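Local coordinates for protein alkyl hydroperoxide reductase E (Mycobacterium tuberculosis, PDB 5C04) that probably reduces hydrogen peroxide and organic hydroperoxides to water and alcohols as a mycoredoxin-dependent thiol peroxidase of the peroxiredoxin family, at residues 17-22 against 74-79; 35-40 against 100-105; 47-52 against 138-143; 68-73 against 90-95; 114-119 against 131-136. The protein carries 1 engineered substitution. All coordinates share one frame; numbering follows the deposited sequence. Where two conformers were deposited one is given.

Contact 1 of 5, residues 17-22 against 74-79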
# COMPACT_ATOMS: atom_id res chain seq x y z
N GLN A 17 5.98 -9.01 -7.18
CA GLN A 17 4.62 -8.70 -7.68
C GLN A 17 3.82 -9.95 -7.99
O GLN A 17 2.59 -9.90 -8.05
CB GLN A 17 4.66 -7.78 -8.90
CG GLN A 17 5.41 -8.35 -10.12
CD GLN A 17 6.86 -7.89 -10.20
OE1 GLN A 17 7.59 -7.93 -9.23
NE2 GLN A 17 7.28 -7.47 -11.38
N ASN A 18 4.51 -11.07 -8.20
CA ASN A 18 3.86 -12.37 -8.42
C ASN A 18 3.77 -13.22 -7.14
O ASN A 18 3.47 -14.43 -7.22
CB ASN A 18 4.63 -13.08 -9.52
CG ASN A 18 4.56 -12.32 -10.83
OD1 ASN A 18 3.45 -12.03 -11.31
ND2 ASN A 18 5.70 -11.97 -11.39
N GLN A 19 4.02 -12.61 -5.99
CA GLN A 19 4.03 -13.25 -4.67
C GLN A 19 5.10 -14.34 -4.50
O GLN A 19 5.05 -15.16 -3.58
CB GLN A 19 2.61 -13.72 -4.28
CG GLN A 19 1.73 -12.52 -3.93
CD GLN A 19 0.23 -12.74 -4.10
OE1 GLN A 19 -0.50 -11.82 -4.47
NE2 GLN A 19 -0.23 -13.94 -3.80
N GLN A 20 6.12 -14.30 -5.35
CA GLN A 20 7.29 -15.17 -5.22
C GLN A 20 8.34 -14.54 -4.30
O GLN A 20 8.48 -13.30 -4.25
CB GLN A 20 7.92 -15.42 -6.59
CG GLN A 20 6.98 -16.06 -7.60
CD GLN A 20 6.64 -17.51 -7.31
OE1 GLN A 20 7.33 -18.19 -6.55
NE2 GLN A 20 5.56 -17.99 -7.92
N LEU A 21 9.09 -15.36 -3.58
CA LEU A 21 10.03 -14.89 -2.58
C LEU A 21 11.38 -14.59 -3.21
O LEU A 21 11.95 -15.44 -3.89
CB LEU A 21 10.21 -15.91 -1.47
CG LEU A 21 8.97 -16.13 -0.61
CD1 LEU A 21 9.21 -17.27 0.35
CD2 LEU A 21 8.62 -14.85 0.12
N VAL A 22 11.90 -13.40 -2.93
CA VAL A 22 13.21 -12.98 -3.40
C VAL A 22 14.07 -12.70 -2.19
O VAL A 22 13.67 -11.96 -1.30
CB VAL A 22 13.07 -11.71 -4.24
CG1 VAL A 22 14.45 -11.16 -4.60
CG2 VAL A 22 12.24 -11.97 -5.48
N PRO A 74 2.10 -3.54 -1.23
CA PRO A 74 1.94 -4.98 -1.28
C PRO A 74 1.95 -5.52 -2.70
O PRO A 74 1.79 -4.76 -3.66
CB PRO A 74 0.60 -5.19 -0.60
CG PRO A 74 -0.18 -3.98 -0.97
CD PRO A 74 0.81 -2.85 -1.05
N PRO A 75 2.08 -6.84 -2.86
CA PRO A 75 2.21 -7.36 -4.22
C PRO A 75 1.09 -7.02 -5.19
O PRO A 75 1.38 -6.77 -6.33
CB PRO A 75 2.38 -8.88 -4.02
CG PRO A 75 3.00 -8.97 -2.68
CD PRO A 75 2.36 -7.86 -1.85
N PRO A 76 -0.19 -7.01 -4.76
CA PRO A 76 -1.23 -6.69 -5.77
C PRO A 76 -1.08 -5.28 -6.37
O PRO A 76 -1.39 -5.09 -7.54
CB PRO A 76 -2.55 -6.82 -4.98
CG PRO A 76 -2.23 -7.79 -3.90
CD PRO A 76 -0.79 -7.48 -3.50
N THR A 77 -0.67 -4.31 -5.55
CA THR A 77 -0.38 -2.98 -6.09
C THR A 77 0.71 -3.04 -7.14
O THR A 77 0.60 -2.44 -8.22
CB THR A 77 0.01 -2.03 -4.95
OG1 THR A 77 -1.14 -1.83 -4.11
CG2 THR A 77 0.50 -0.69 -5.45
N HIS A 78 1.79 -3.72 -6.78
CA HIS A 78 2.94 -3.81 -7.67
C HIS A 78 2.66 -4.62 -8.91
O HIS A 78 3.18 -4.29 -9.97
CB HIS A 78 4.14 -4.33 -6.90
CG HIS A 78 4.64 -3.36 -5.88
ND1 HIS A 78 5.47 -3.73 -4.85
CD2 HIS A 78 4.40 -2.03 -5.71
CE1 HIS A 78 5.75 -2.67 -4.10
NE2 HIS A 78 5.10 -1.63 -4.60
N LYS A 79 1.80 -5.64 -8.80
CA LYS A 79 1.42 -6.41 -9.98
C LYS A 79 0.69 -5.56 -11.02
O LYS A 79 1.04 -5.59 -12.22
CB LYS A 79 0.57 -7.63 -9.60
CG LYS A 79 0.17 -8.51 -10.78
CD LYS A 79 1.38 -9.00 -11.57
CE LYS A 79 1.00 -10.08 -12.57
NZ LYS A 79 2.18 -10.46 -13.41
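Lys-79 reaches back from the first turns of helix 75-85 to make the one hydrogen bond between the two segments, NZ to Asn-18 OD1 at 2.9 Å. The donor sits in the plane of the Asn-18 amide carbonyl, on a lone pair. Lys-79 CG lies anti to the backbone N (chi1 -178°); Lys-79 CB is 3.4 Å and CD 3.8 Å from Gln-17 O.

The remaining contacts are van der Waals. Gln-17 CB rests on the helix backbone, 3.6 Å from Lys-79 N, and on His-78 CB at 4.0 Å. Its amide leads away from the helix: OE1 accepts from Leu-91 N and NE2 donates to Phe-89 O. Less certainly, in the conformer given, Gln-19 crosses Pro-75 at about a right angle, with Gln-19 CG 3.7 Å from Pro-75 CB. On the helix, Pro-76 packs on Thr-43 of the second subunit and Thr-77 on that subunit's Thr-77.

Residues 17-20 form the turn between antiparallel strands 13-16 and 21-23, so what meets here is the tip of the N-terminal beta hairpin of a peroxiredoxin and the start of a helix of its thioredoxin fold.

Contact 2 of 5, residues 35-40 against 100-105. Engineered in segment 35-40: His-38 (natural residue Phe).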
# COMPACT_ATOMS: atom_id res chain seq x y z
N LEU A 35 19.84 -2.21 -5.72
CA LEU A 35 18.61 -2.04 -4.89
C LEU A 35 18.09 -0.63 -5.07
O LEU A 35 18.77 0.34 -4.71
CB LEU A 35 18.93 -2.24 -3.41
CG LEU A 35 19.54 -3.59 -3.03
CD1 LEU A 35 19.81 -3.65 -1.55
CD2 LEU A 35 18.66 -4.74 -3.47
N VAL A 36 16.89 -0.52 -5.66
CA VAL A 36 16.25 0.78 -5.91
C VAL A 36 15.04 0.92 -4.96
O VAL A 36 13.91 0.49 -5.27
CB VAL A 36 15.83 0.96 -7.39
CG1 VAL A 36 15.25 2.35 -7.61
CG2 VAL A 36 17.04 0.69 -8.33
N PHE A 37 15.29 1.52 -3.81
CA PHE A 37 14.19 1.88 -2.89
C PHE A 37 13.45 3.07 -3.47
O PHE A 37 14.07 3.98 -4.02
CB PHE A 37 14.72 2.23 -1.50
CG PHE A 37 15.26 1.05 -0.74
CD1 PHE A 37 16.58 0.64 -0.87
CD2 PHE A 37 14.44 0.35 0.15
CE1 PHE A 37 17.08 -0.44 -0.14
CE2 PHE A 37 14.94 -0.72 0.88
CZ PHE A 37 16.24 -1.12 0.72
N HIS A 38 12.12 3.09 -3.34
CA HIS A 38 11.38 4.25 -3.81
C HIS A 38 10.08 4.41 -3.03
O HIS A 38 9.58 3.43 -2.47
CB HIS A 38 11.13 4.20 -5.31
CG HIS A 38 10.20 3.13 -5.72
ND1 HIS A 38 8.86 3.38 -5.91
CD2 HIS A 38 10.37 1.79 -5.86
CE1 HIS A 38 8.25 2.25 -6.21
NE2 HIS A 38 9.13 1.28 -6.19
N PRO A 39 9.56 5.65 -2.98
CA PRO A 39 8.34 5.93 -2.23
C PRO A 39 7.07 5.11 -2.53
O PRO A 39 6.60 4.37 -1.65
CB PRO A 39 8.12 7.42 -2.50
CG PRO A 39 9.48 7.97 -2.59
CD PRO A 39 10.32 6.88 -3.24
N LEU A 40 6.49 5.24 -3.72
CA LEU A 40 5.15 4.73 -3.93
C LEU A 40 4.82 4.46 -5.38
O LEU A 40 4.99 5.33 -6.25
CB LEU A 40 4.09 5.72 -3.42
CG LEU A 40 3.87 5.88 -1.91
CD1 LEU A 40 2.85 7.00 -1.65
CD2 LEU A 40 3.43 4.56 -1.28
N ALA A 100 10.30 -2.26 7.06
CA ALA A 100 11.38 -2.86 7.90
C ALA A 100 12.71 -2.92 7.17
O ALA A 100 13.76 -2.60 7.73
CB ALA A 100 10.98 -4.24 8.38
N VAL A 101 12.67 -3.35 5.90
CA VAL A 101 13.92 -3.44 5.11
C VAL A 101 14.46 -2.05 4.86
O VAL A 101 15.67 -1.79 5.01
CB VAL A 101 13.73 -4.25 3.83
CG1 VAL A 101 15.03 -4.28 3.03
CG2 VAL A 101 13.29 -5.67 4.19
N SER A 102 13.58 -1.12 4.48
CA SER A 102 13.98 0.27 4.31
C SER A 102 14.67 0.84 5.56
O SER A 102 15.71 1.52 5.47
CB SER A 102 12.75 1.10 3.91
OG SER A 102 12.16 0.61 2.72
N GLN A 103 14.12 0.52 6.74
CA GLN A 103 14.73 0.92 8.00
C GLN A 103 16.10 0.28 8.22
O GLN A 103 17.01 0.96 8.68
CB GLN A 103 13.83 0.55 9.18
CG GLN A 103 12.58 1.39 9.28
CD GLN A 103 11.70 0.93 10.42
OE1 GLN A 103 11.53 -0.27 10.64
NE2 GLN A 103 11.16 1.87 11.18
N ALA A 104 16.23 -1.01 7.90
CA ALA A 104 17.53 -1.72 8.03
C ALA A 104 18.60 -1.09 7.19
O ALA A 104 19.80 -1.17 7.54
CB ALA A 104 17.38 -3.18 7.63
N TYR A 105 18.23 -0.53 6.03
CA TYR A 105 19.19 0.13 5.15
C TYR A 105 19.36 1.62 5.48
O TYR A 105 20.20 2.28 4.86
CB TYR A 105 18.81 -0.08 3.65
CG TYR A 105 19.24 -1.43 3.12
CD1 TYR A 105 18.54 -2.60 3.42
CD2 TYR A 105 20.40 -1.55 2.33
CE1 TYR A 105 18.96 -3.85 2.96
CE2 TYR A 105 20.81 -2.78 1.84
CZ TYR A 105 20.11 -3.93 2.18
OH TYR A 105 20.49 -5.17 1.73
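Leu-35 sends its CD1 methyl to the far end of Tyr-105, 3.6 Å from Tyr-105 CE2 and 3.7 Å from Tyr-105 OH, the two side chains crossing at about a right angle. This is core packing in the thioredoxin fold: central strand 32-37 meets the short helix 100-104 and the tyrosine that follows it. The Tyr-105 hydroxyl has its hydrogen bond elsewhere, to Pro-10 O.

Two residues on, Phe-37 carries most of the contact. CG is anti to its carbonyl carbon (chi1 -70°), and the ring touches Val-101, Ser-102 and Tyr-105. Phe-37 CE1 lies over one face of the Tyr-105 ring, and Phe-37 CZ comes to 3.8 Å from Tyr-105 CD1. The planes stand at 47°, an oblique pairing with centroids 5.4 Å apart. At the edge of the phenyl ring, Val-101 CG1 is 4.1 Å from Phe-37 CZ. Ser-102 OG approaches Phe-37 CD2 to 3.4 Å while hydrogen-bonded to Asp-94 OD2, so this buried hydroxyl has a polar partner even as it lies against the phenyl ring.

Next comes His-38, an engineered residue in place of the natural phenylalanine. Its side chain packs on Cys-46 and Leu-50 of helix 44-55, and its backbone O accepts a hydrogen bond from Ser-71 OG in the conformer given.

Contact 3 of 5, residues 47-52 against 138-143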
# COMPACT_ATOMS: atom_id res chain seq x y z
N GLN A 47 7.29 6.80 -11.05
CA GLN A 47 6.99 6.33 -12.41
C GLN A 47 8.12 6.71 -13.36
O GLN A 47 8.59 5.87 -14.15
CB GLN A 47 5.66 6.92 -12.92
CG GLN A 47 5.25 6.29 -14.26
CD GLN A 47 4.57 4.97 -14.06
OE1 GLN A 47 3.57 4.88 -13.34
NE2 GLN A 47 5.12 3.90 -14.64
N GLY A 48 8.59 7.93 -13.29
CA GLY A 48 9.66 8.37 -14.16
C GLY A 48 10.92 7.56 -13.94
O GLY A 48 11.62 7.20 -14.90
N GLU A 49 11.27 7.35 -12.68
CA GLU A 49 12.51 6.62 -12.36
C GLU A 49 12.43 5.17 -12.82
O GLU A 49 13.37 4.67 -13.45
CB GLU A 49 12.84 6.68 -10.88
CG GLU A 49 13.07 8.08 -10.33
CD GLU A 49 13.80 8.05 -9.01
OE1 GLU A 49 13.20 7.53 -8.05
OE2 GLU A 49 15.00 8.47 -8.94
N LEU A 50 11.34 4.48 -12.53
CA LEU A 50 11.24 3.08 -12.96
C LEU A 50 11.01 2.95 -14.47
O LEU A 50 11.44 1.98 -15.05
CB LEU A 50 10.22 2.31 -12.13
CG LEU A 50 10.62 2.04 -10.67
CD1 LEU A 50 9.70 0.96 -10.09
CD2 LEU A 50 12.08 1.71 -10.46
N ASP A 51 10.35 3.92 -15.10
CA ASP A 51 10.23 3.91 -16.57
C ASP A 51 11.59 4.03 -17.19
O ASP A 51 11.86 3.34 -18.20
CB ASP A 51 9.28 5.01 -17.07
CG ASP A 51 7.81 4.69 -16.81
OD1 ASP A 51 7.44 3.60 -16.27
OD2 ASP A 51 6.95 5.54 -17.20
N GLN A 52 12.46 4.89 -16.66
CA GLN A 52 13.83 5.02 -17.20
C GLN A 52 14.57 3.69 -17.01
O GLN A 52 15.27 3.22 -17.91
CB GLN A 52 14.56 6.22 -16.54
CG GLN A 52 16.10 6.26 -16.61
CD GLN A 52 16.70 6.96 -17.82
OE1 GLN A 52 16.02 7.66 -18.56
NE2 GLN A 52 17.98 6.72 -18.04
N GLU A 138 13.07 14.59 -4.94
CA GLU A 138 14.24 14.63 -5.79
C GLU A 138 14.20 13.48 -6.80
O GLU A 138 13.40 12.55 -6.65
CB GLU A 138 15.51 14.53 -4.95
CG GLU A 138 15.76 15.75 -4.08
CD GLU A 138 17.08 15.62 -3.33
OE1 GLU A 138 17.11 14.90 -2.31
OE2 GLU A 138 18.07 16.25 -3.78
N VAL A 139 15.03 13.57 -7.82
CA VAL A 139 15.19 12.57 -8.87
C VAL A 139 16.64 12.13 -8.93
O VAL A 139 17.53 12.98 -9.01
CB VAL A 139 14.81 13.12 -10.27
CG1 VAL A 139 14.90 12.02 -11.33
CG2 VAL A 139 13.43 13.70 -10.20
N ARG A 140 16.90 10.82 -8.96
CA ARG A 140 18.26 10.31 -8.98
C ARG A 140 18.86 10.36 -10.38
O ARG A 140 18.13 10.37 -11.38
CB ARG A 140 18.29 8.89 -8.41
CG ARG A 140 17.97 8.86 -6.94
CD ARG A 140 17.76 7.45 -6.45
NE ARG A 140 16.41 7.01 -6.73
CZ ARG A 140 15.82 5.99 -6.11
NH1 ARG A 140 16.52 5.22 -5.28
NH2 ARG A 140 14.55 5.74 -6.36
N ASP A 141 20.19 10.39 -10.43
CA ASP A 141 20.97 10.34 -11.65
C ASP A 141 21.42 8.89 -11.88
O ASP A 141 22.33 8.40 -11.22
CB ASP A 141 22.17 11.27 -11.50
CG ASP A 141 23.03 11.34 -12.74
OD1 ASP A 141 22.77 10.61 -13.71
OD2 ASP A 141 23.98 12.16 -12.72
N GLN A 142 20.73 8.21 -12.79
CA GLN A 142 20.97 6.79 -13.02
C GLN A 142 22.33 6.47 -13.69
O GLN A 142 22.79 5.35 -13.65
CB GLN A 142 19.79 6.16 -13.76
CG GLN A 142 18.47 6.33 -13.00
CD GLN A 142 17.31 5.51 -13.54
OE1 GLN A 142 17.48 4.64 -14.38
NE2 GLN A 142 16.11 5.80 -13.05
N ARG A 143 23.01 7.50 -14.19
CA ARG A 143 24.40 7.31 -14.63
C ARG A 143 25.32 6.77 -13.53
O ARG A 143 26.24 6.01 -13.77
CB ARG A 143 25.00 8.62 -15.15
CG ARG A 143 24.23 9.33 -16.25
CD ARG A 143 25.00 10.60 -16.62
NE ARG A 143 25.22 11.45 -15.44
CZ ARG A 143 26.23 12.30 -15.26
NH1 ARG A 143 27.16 12.49 -16.20
NH2 ARG A 143 26.30 12.99 -14.12
O HOH W 1 16.01 8.53 -11.55
O HOH W 2 18.73 4.13 -16.74
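Glu-49 OE2 is gripped by three donors. Arg-140 N and Arg-140 NE each reach Glu-49 OE2 at 3.0 Å, from opposite faces of the carboxylate plane: the backbone N on the anti side, NE on the syn side. Water 1 adds a third bond to Glu-49 OE2 at 2.8 Å. The other oxygen, Glu-49 OE1, takes Arg-140 NH2 at 2.8 Å in a nearly straight bond (173°), again on the syn side. The arginine thus holds the carboxylate side-on, one nitrogen to each oxygen. The fit is not coplanar, since the two planes are turned 36° from each other, but both oxygens lie near the guanidinium plane at its edge. The bend of Arg-140 at chi3 (-82°) puts NE on the glutamate side, and NH2 gives a further hydrogen bond to Phe-37 O.

In the peroxiredoxin version of the thioredoxin fold, helix 44-55 carries the presumed active-site Cys-46 in its first turn. Here the next turn is tied to the loop between strand 128-134 and helix 143-150.

Gln-142 reaches the helix backbone itself. Its NE2 donates to Glu-49 O at 3.0 Å, with the acceptor almost exactly in the amide plane, and also to water 1, which in turn donates to Arg-140 O. Gln-142 OE1 accepts from water 2 at 2.7 Å, and this water also takes a bond from Gln-52 NE2 in the conformer given. Beyond them Asp-141 OD1 accepts from Arg-143 N at 3.2 Å, capping the start of helix 143-150.

Contact 4 of 5, residues 68-73 against 90-95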
# COMPACT_ATOMS: atom_id res chain seq x y z
N LEU A 68 16.52 -4.78 -8.32
CA LEU A 68 15.31 -4.99 -7.50
C LEU A 68 14.78 -3.66 -7.04
O LEU A 68 15.49 -2.89 -6.41
CB LEU A 68 15.65 -5.82 -6.26
CG LEU A 68 16.40 -7.14 -6.51
CD1 LEU A 68 16.93 -7.75 -5.23
CD2 LEU A 68 15.51 -8.11 -7.23
N ALA A 69 13.51 -3.40 -7.33
CA ALA A 69 12.86 -2.19 -6.85
C ALA A 69 12.19 -2.56 -5.53
O ALA A 69 11.68 -3.68 -5.42
CB ALA A 69 11.87 -1.67 -7.87
N ILE A 70 12.29 -1.72 -4.52
CA ILE A 70 11.67 -2.01 -3.20
C ILE A 70 10.85 -0.82 -2.72
O ILE A 70 11.34 0.30 -2.68
CB ILE A 70 12.76 -2.29 -2.14
CG1 ILE A 70 13.68 -3.43 -2.63
CG2 ILE A 70 12.16 -2.58 -0.77
CD1 ILE A 70 14.90 -3.72 -1.76
N SER A 71 9.61 -1.09 -2.32
CA SER A 71 8.71 -0.05 -1.85
C SER A 71 7.76 -0.66 -0.83
O SER A 71 7.66 -1.88 -0.77
CB SER A 71 7.94 0.51 -3.04
OG SER A 71 7.33 1.75 -2.70
N VAL A 72 7.05 0.20 -0.09
CA VAL A 72 6.13 -0.29 0.95
C VAL A 72 4.81 -0.87 0.43
O VAL A 72 4.03 -1.37 1.25
CB VAL A 72 5.87 0.79 2.03
CG1 VAL A 72 7.15 1.16 2.77
CG2 VAL A 72 5.13 1.99 1.47
N GLY A 73 4.55 -0.88 -0.88
CA GLY A 73 3.31 -1.44 -1.38
C GLY A 73 3.28 -2.95 -1.34
O GLY A 73 4.33 -3.58 -1.44
N PRO A 90 11.86 -7.42 -10.83
CA PRO A 90 11.14 -7.58 -9.56
C PRO A 90 10.89 -6.27 -8.83
O PRO A 90 11.81 -5.46 -8.64
CB PRO A 90 12.05 -8.48 -8.72
CG PRO A 90 12.99 -9.11 -9.70
CD PRO A 90 13.18 -8.11 -10.78
N LEU A 91 9.63 -6.08 -8.43
CA LEU A 91 9.22 -5.04 -7.49
C LEU A 91 8.90 -5.78 -6.22
O LEU A 91 8.04 -6.68 -6.24
CB LEU A 91 7.97 -4.34 -7.98
CG LEU A 91 8.15 -3.29 -9.08
CD1 LEU A 91 8.47 -3.87 -10.44
CD2 LEU A 91 6.89 -2.46 -9.22
N LEU A 92 9.62 -5.43 -5.16
CA LEU A 92 9.51 -6.13 -3.88
C LEU A 92 8.72 -5.35 -2.87
O LEU A 92 8.79 -4.11 -2.84
CB LEU A 92 10.88 -6.41 -3.28
CG LEU A 92 11.84 -7.15 -4.19
CD1 LEU A 92 13.06 -7.52 -3.37
CD2 LEU A 92 11.23 -8.37 -4.86
N SER A 93 7.97 -6.07 -2.03
CA SER A 93 7.04 -5.46 -1.06
C SER A 93 7.61 -5.38 0.34
O SER A 93 7.70 -6.41 1.03
CB SER A 93 5.74 -6.26 -1.01
OG SER A 93 5.03 -6.11 -2.20
N ASP A 94 7.97 -4.17 0.78
CA ASP A 94 8.43 -3.91 2.14
C ASP A 94 7.19 -3.48 2.98
O ASP A 94 7.17 -2.42 3.59
CB ASP A 94 9.54 -2.84 2.10
CG ASP A 94 10.32 -2.71 3.41
OD1 ASP A 94 10.31 -3.66 4.25
OD2 ASP A 94 10.93 -1.65 3.62
N PHE A 95 6.20 -4.37 2.99
CA PHE A 95 4.81 -4.02 3.33
C PHE A 95 4.41 -4.27 4.78
O PHE A 95 3.75 -3.42 5.41
CB PHE A 95 3.88 -4.80 2.42
CG PHE A 95 2.42 -4.73 2.81
CD1 PHE A 95 1.68 -3.60 2.51
CD2 PHE A 95 1.80 -5.80 3.42
CE1 PHE A 95 0.35 -3.51 2.86
CE2 PHE A 95 0.48 -5.73 3.78
CZ PHE A 95 -0.24 -4.58 3.49
O HOH W 3 2.75 -0.87 3.80
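Ala-69, Ile-70 and Ser-71 pair in parallel with Leu-91, Leu-92 and Ser-93, the short strand axes 4.6 Å apart at closest and turned 34° from each other. Together with helix 75-85 between them, these strands make a beta-alpha-beta crossover of the thioredoxin fold. The hydrogen bonds follow parallel pairing: Ala-69 N to Pro-90 O, Leu-92 N to Ala-69 O at 2.7 Å, Ser-71 N to Leu-92 O, and Asp-94 N to Ser-71 O, which continues the pairing past the end of strand 91-93.

On the face carrying Ile-70 and Leu-92, Ile-70 CG1 packs on Leu-92 CB at 4.1 Å, and Ile-70 CG2, anti to the backbone N, meets Asp-94 CB at 3.9 Å. The carboxylate of Asp-94 reaches helix 100-104, where OD2 is hydrogen-bonded to Ser-102 OG and OD1 accepts from Val-101 N. At the start of the pairing Leu-68 CD2 touches Pro-90 CG at 3.7 Å. The other face, with Ala-69, Leu-91 and the two serines, looks to helix 75-85: Leu-91 packs on Trp-81 and Ser-93 on His-78.

Past the strands the chains stay joined. Ser-93 OG, beside its own backbone N (chi1 -69°), donates to Gly-73 O at 2.7 Å, holding the turn that leads into the helix. Phe-95 meets His-98 of the second subunit edge-to-face, and at the edge of its ring, in plane, lies Val-72 O, 3.5 Å from Phe-95 CD1. Water 3 closes this end, donating to Val-72 O at 2.9 Å and to Phe-95 O.

Contact 5 of 5, residues 114-119 against 131-136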
# COMPACT_ATOMS: atom_id res chain seq x y z
N ILE A 114 7.12 6.00 4.13
CA ILE A 114 7.59 5.51 2.85
C ILE A 114 9.11 5.43 2.85
O ILE A 114 9.78 6.13 3.61
CB ILE A 114 7.13 6.44 1.70
CG1 ILE A 114 7.61 7.88 1.96
CG2 ILE A 114 5.63 6.33 1.48
CD1 ILE A 114 7.23 8.91 0.92
N ALA A 115 9.66 4.63 1.95
CA ALA A 115 11.11 4.70 1.70
C ALA A 115 11.41 6.00 0.99
O ALA A 115 10.64 6.46 0.12
CB ALA A 115 11.57 3.51 0.87
N ASN A 116 12.54 6.61 1.37
CA ASN A 116 13.16 7.63 0.56
C ASN A 116 13.78 7.00 -0.67
O ASN A 116 13.71 5.79 -0.87
CB ASN A 116 14.22 8.40 1.40
CG ASN A 116 13.59 9.26 2.49
OD1 ASN A 116 12.61 9.94 2.26
ND2 ASN A 116 14.16 9.22 3.69
N ARG A 117 14.38 7.84 -1.52
CA ARG A 117 15.00 7.37 -2.76
C ARG A 117 16.42 6.87 -2.48
O ARG A 117 17.42 7.51 -2.85
CB ARG A 117 14.94 8.47 -3.84
CG ARG A 117 13.52 8.82 -4.23
CD ARG A 117 13.38 9.72 -5.47
NE ARG A 117 12.02 10.23 -5.49
CZ ARG A 117 10.94 9.53 -5.84
NH1 ARG A 117 11.07 8.34 -6.37
NH2 ARG A 117 9.73 10.05 -5.63
N GLY A 118 16.48 5.74 -1.80
CA GLY A 118 17.74 5.08 -1.45
C GLY A 118 18.16 4.15 -2.56
O GLY A 118 17.34 3.44 -3.15
N THR A 119 19.46 4.13 -2.87
CA THR A 119 19.95 3.21 -3.88
C THR A 119 21.25 2.59 -3.39
O THR A 119 22.10 3.31 -2.85
CB THR A 119 20.28 3.90 -5.22
OG1 THR A 119 19.37 4.97 -5.48
CG2 THR A 119 20.33 2.88 -6.36
N ALA A 131 26.23 3.76 -2.48
CA ALA A 131 25.13 4.11 -1.57
C ALA A 131 24.73 5.55 -1.72
O ALA A 131 25.57 6.45 -1.65
CB ALA A 131 25.52 3.82 -0.12
N GLU A 132 23.43 5.80 -1.92
CA GLU A 132 22.94 7.16 -1.94
C GLU A 132 21.55 7.19 -1.35
O GLU A 132 20.86 6.14 -1.31
CB GLU A 132 22.90 7.72 -3.35
CG GLU A 132 21.81 7.09 -4.22
CD GLU A 132 21.73 7.57 -5.64
OE1 GLU A 132 22.42 8.56 -6.02
OE2 GLU A 132 20.95 6.95 -6.41
N MET A 133 21.12 8.37 -0.93
CA MET A 133 19.73 8.58 -0.53
C MET A 133 19.27 9.98 -0.84
O MET A 133 19.78 10.94 -0.26
CB MET A 133 19.50 8.29 0.95
CG MET A 133 18.03 8.15 1.32
SD MET A 133 17.67 8.25 3.09
CE MET A 133 17.94 9.98 3.44
N LYS A 134 18.32 10.09 -1.76
CA LYS A 134 17.67 11.35 -2.08
C LYS A 134 16.28 11.42 -1.44
O LYS A 134 15.70 10.40 -1.07
CB LYS A 134 17.61 11.54 -3.60
CG LYS A 134 18.98 11.46 -4.28
CD LYS A 134 19.94 12.48 -3.73
CE LYS A 134 21.15 12.66 -4.63
NZ LYS A 134 21.89 11.37 -4.76
N GLN A 135 15.76 12.63 -1.34
CA GLN A 135 14.43 12.84 -0.78
C GLN A 135 13.32 12.49 -1.78
O GLN A 135 13.56 12.36 -2.99
CB GLN A 135 14.28 14.29 -0.30
CG GLN A 135 15.23 14.65 0.84
CD GLN A 135 14.98 13.84 2.09
OE1 GLN A 135 13.87 13.81 2.61
NE2 GLN A 135 16.01 13.15 2.57
N PRO A 136 12.10 12.30 -1.28
CA PRO A 136 11.01 11.93 -2.19
C PRO A 136 10.77 12.93 -3.32
O PRO A 136 10.35 12.55 -4.41
CB PRO A 136 9.79 11.81 -1.26
CG PRO A 136 10.39 11.41 0.05
CD PRO A 136 11.68 12.19 0.12
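Arg-117 turns the edge of its guanidinium to Pro-136 O, which lies 1° out of the group's plane and is gripped side-on by two nitrogens. NH2 reaches Pro-136 O at 2.9 Å, in the carbonyl plane on a lone pair; NE, at 3.1 Å from the same Pro-136 O, comes from above that plane. Gln-135 O lies near the same edge, 3.6 Å from Arg-117 NE. The chain is extended from CG to NE, which carries the flat group past the end of strand 128-134.

The Asn-116 amide has its OD1 bonded to Asn-109 ND2 and pressed on Pro-136 CD at 3.2 Å, while ND2 gives a weak hydrogen bond to Met-133 SD. The Glu-132 side chain lies beside that of Thr-119, pointing the same way: OE2 takes Thr-119 OG1 at 2.7 Å on its anti lone pair and also accepts from Trp-145 NE1. Its OE1 makes a salt bridge with Lys-134 NZ at 3.1 Å. Thr-119 OG1 is itself a partner of Arg-140 NH1.

These groups extend from the antiparallel beta hairpin of strands 114-122 and 128-134. Arg-117 with Lys-134 and Thr-119 with Glu-132 are hydrogen-bonded pairs, and Gly-118 opposite Met-133 is a non-hydrogen-bonded pair with its CA atoms only 4.1 Å apart.

Arg-117 NH1 adds a salt bridge to Glu-49 OE1, and the side chain touches Cys-46. Held by a carboxylate and a backbone carbonyl, the guanidinium is probably restrained in orientation beside the presumed active-site cysteine, consistent with the arginine that lines the peroxide site in peroxiredoxins.

Overall arrangement
From the N terminus, contact 1 brings 74-79 back to the first hairpin, but before it closes the chain has already opened contact 2 at 35-40 and contact 3 at 47-52, so the three cross one another. Contact 4, from 68-73 to 90-95, crosses contact 1 and nests inside the loops closed by contacts 2 and 3. Contact 2 closes next, at 100-105. Contact 5, a local hairpin, follows contacts 1, 2 and 4 in series and nests inside contact 3, which closes last at 138-143. Contacts 1, 2, 4 and 5 all reach the one mixed sheet; contact 3 ties helix 44-55 to the loop before helix 143-150.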